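Local coordinates for protein sensory rhodopsin transducer (Thermotoga maritima, PDB 1NC7) that is of unknown function but belongs to the sensory rhodopsin transducer family and binds magnesium ions, at residues P110-L115 / T129-W134. Numbering follows the deposited sequence.
Sequences PVVMQL and TTIGYW. With MG (magnesium ion), chain F.
Leu115 and Thr130 form an antiparallel hydrogen-bonded pair: Leu115 N donates to Thr130 O at 3.1 Å, and Thr130 N returns a bond to Leu115 O at 3.2 Å. Close by, with CG anti to the backbone N (chi1 -175°) and the chain extended beyond it, Gln114 brings its CG to 3.4 Å from Thr130 O and its amide to Thr129. Gln114 NE2 donates to Thr129 OG1 at 2.9 Å, 9° out of the amide plane, with an N-H...O angle of 164°. The same hydroxyl hydrogen-bonds Ser116 OG, while Gln114 OE1 accepts from Asp33 N of a neighbouring subunit, so both ends of the amide are gripped. Shortening this side chain to alanine would probably cost Thr129 OG1 its amide donor and leave Asp33 N of the neighbouring subunit without its acceptor. These segments belong to the hairpin of strands 110-121 and 124-135 within an antiparallel sheet. Magnesium sits at the subunit junction, bound by Thr129 O (2.3 Å) and its counterparts from the three other subunits. Toward Gly132 the pairing slackens, Gly132 N to Met113 O being a weak bond at 3.3 Å. Ile131 CD1 still packs on Val112 CG1 at 4.0 Å and, closer, on Met113 O. Past Gly132, which interrupts strand 124-135, Val112 CA and Trp134 CA lie 8.4 Å apart, and the Trp134 ring meets Trp29 of its own chain and, edge-to-face, Trp134 of two neighbouring subunits.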
# COMPACT_ATOMS: atom_id res chain seq x y z
N PRO D 110 14.35 -16.25 4.07
CA PRO D 110 13.70 -14.94 4.08
C PRO D 110 13.74 -14.22 2.74
O PRO D 110 14.76 -14.20 2.06
CB PRO D 110 14.49 -14.18 5.15
CG PRO D 110 14.93 -15.27 6.09
CD PRO D 110 15.38 -16.34 5.12
N VAL D 111 12.60 -13.64 2.36
CA VAL D 111 12.47 -12.87 1.13
C VAL D 111 11.49 -11.74 1.40
O VAL D 111 10.94 -11.64 2.50
CB VAL D 111 11.94 -13.73 -0.05
CG1 VAL D 111 12.96 -14.80 -0.41
CG2 VAL D 111 10.60 -14.37 0.32
N VAL D 112 11.28 -10.86 0.43
CA VAL D 112 10.32 -9.77 0.59
C VAL D 112 9.41 -9.81 -0.63
O VAL D 112 9.88 -10.05 -1.74
CB VAL D 112 11.02 -8.39 0.67
CG1 VAL D 112 9.98 -7.31 0.94
CG2 VAL D 112 12.07 -8.40 1.78
N MSE D 113 8.12 -9.58 -0.41
CA MSE D 113 7.17 -9.62 -1.51
C MSE D 113 6.21 -8.45 -1.57
O MSE D 113 5.85 -7.86 -0.55
CB MSE D 113 6.35 -10.91 -1.45
CG MSE D 113 7.19 -12.16 -1.58
SE MSE D 113 6.08 -13.72 -1.78
CE MSE D 113 7.33 -15.02 -1.11
N GLN D 114 5.78 -8.15 -2.79
CA GLN D 114 4.85 -7.05 -3.07
C GLN D 114 3.94 -7.52 -4.21
O GLN D 114 4.40 -8.20 -5.12
CB GLN D 114 5.64 -5.82 -3.51
CG GLN D 114 4.83 -4.55 -3.73
CD GLN D 114 5.71 -3.35 -4.06
OE1 GLN D 114 6.92 -3.37 -3.83
NE2 GLN D 114 5.10 -2.30 -4.59
N LEU D 115 2.66 -7.17 -4.14
CA LEU D 115 1.72 -7.56 -5.19
C LEU D 115 1.14 -6.33 -5.86
O LEU D 115 0.64 -5.42 -5.20
CB LEU D 115 0.57 -8.39 -4.61
CG LEU D 115 -0.49 -8.90 -5.61
CD1 LEU D 115 0.16 -9.89 -6.57
CD2 LEU D 115 -1.64 -9.56 -4.85
N THR D 129 -1.02 -1.28 -5.72
CA THR D 129 0.01 -2.15 -5.18
C THR D 129 0.08 -2.06 -3.68
O THR D 129 -0.40 -1.11 -3.08
CB THR D 129 1.41 -1.74 -5.72
OG1 THR D 129 2.36 -2.77 -5.41
CG2 THR D 129 1.88 -0.45 -5.06
N THR D 130 0.66 -3.09 -3.08
CA THR D 130 0.89 -3.08 -1.65
C THR D 130 1.94 -4.10 -1.26
O THR D 130 2.07 -5.16 -1.88
CB THR D 130 -0.37 -3.39 -0.80
OG1 THR D 130 -0.05 -3.22 0.59
CG2 THR D 130 -0.83 -4.82 -1.03
N ILE D 131 2.72 -3.74 -0.25
CA ILE D 131 3.71 -4.63 0.31
C ILE D 131 2.77 -5.63 1.00
O ILE D 131 1.65 -5.27 1.38
CB ILE D 131 4.58 -3.88 1.36
CG1 ILE D 131 5.77 -4.75 1.77
CG2 ILE D 131 3.74 -3.49 2.57
CD1 ILE D 131 6.84 -4.89 0.69
N GLY D 132 3.17 -6.89 1.14
CA GLY D 132 2.27 -7.84 1.77
C GLY D 132 2.39 -7.90 3.28
O GLY D 132 3.18 -7.17 3.88
N TYR D 133 1.56 -8.73 3.90
CA TYR D 133 1.63 -8.96 5.34
C TYR D 133 2.67 -10.06 5.44
O TYR D 133 2.68 -10.98 4.61
CB TYR D 133 0.29 -9.46 5.89
CG TYR D 133 0.41 -10.14 7.24
CD1 TYR D 133 0.59 -9.39 8.41
CD2 TYR D 133 0.36 -11.53 7.34
CE1 TYR D 133 0.74 -10.02 9.65
CE2 TYR D 133 0.51 -12.17 8.58
CZ TYR D 133 0.69 -11.41 9.72
OH TYR D 133 0.85 -12.04 10.94
N TRP D 134 3.56 -9.98 6.42
CA TRP D 134 4.61 -10.98 6.57
C TRP D 134 4.62 -11.64 7.93
O TRP D 134 4.12 -11.10 8.92
CB TRP D 134 5.98 -10.33 6.32
CG TRP D 134 6.33 -9.25 7.29
CD1 TRP D 134 6.97 -9.39 8.49
CD2 TRP D 134 6.06 -7.85 7.15
NE1 TRP D 134 7.12 -8.17 9.11
CE2 TRP D 134 6.57 -7.21 8.31
CE3 TRP D 134 5.44 -7.07 6.16
CZ2 TRP D 134 6.47 -5.82 8.50
CZ3 TRP D 134 5.34 -5.69 6.35
CH2 TRP D 134 5.86 -5.08 7.51
MG MG F . -0.96 0.83 -1.94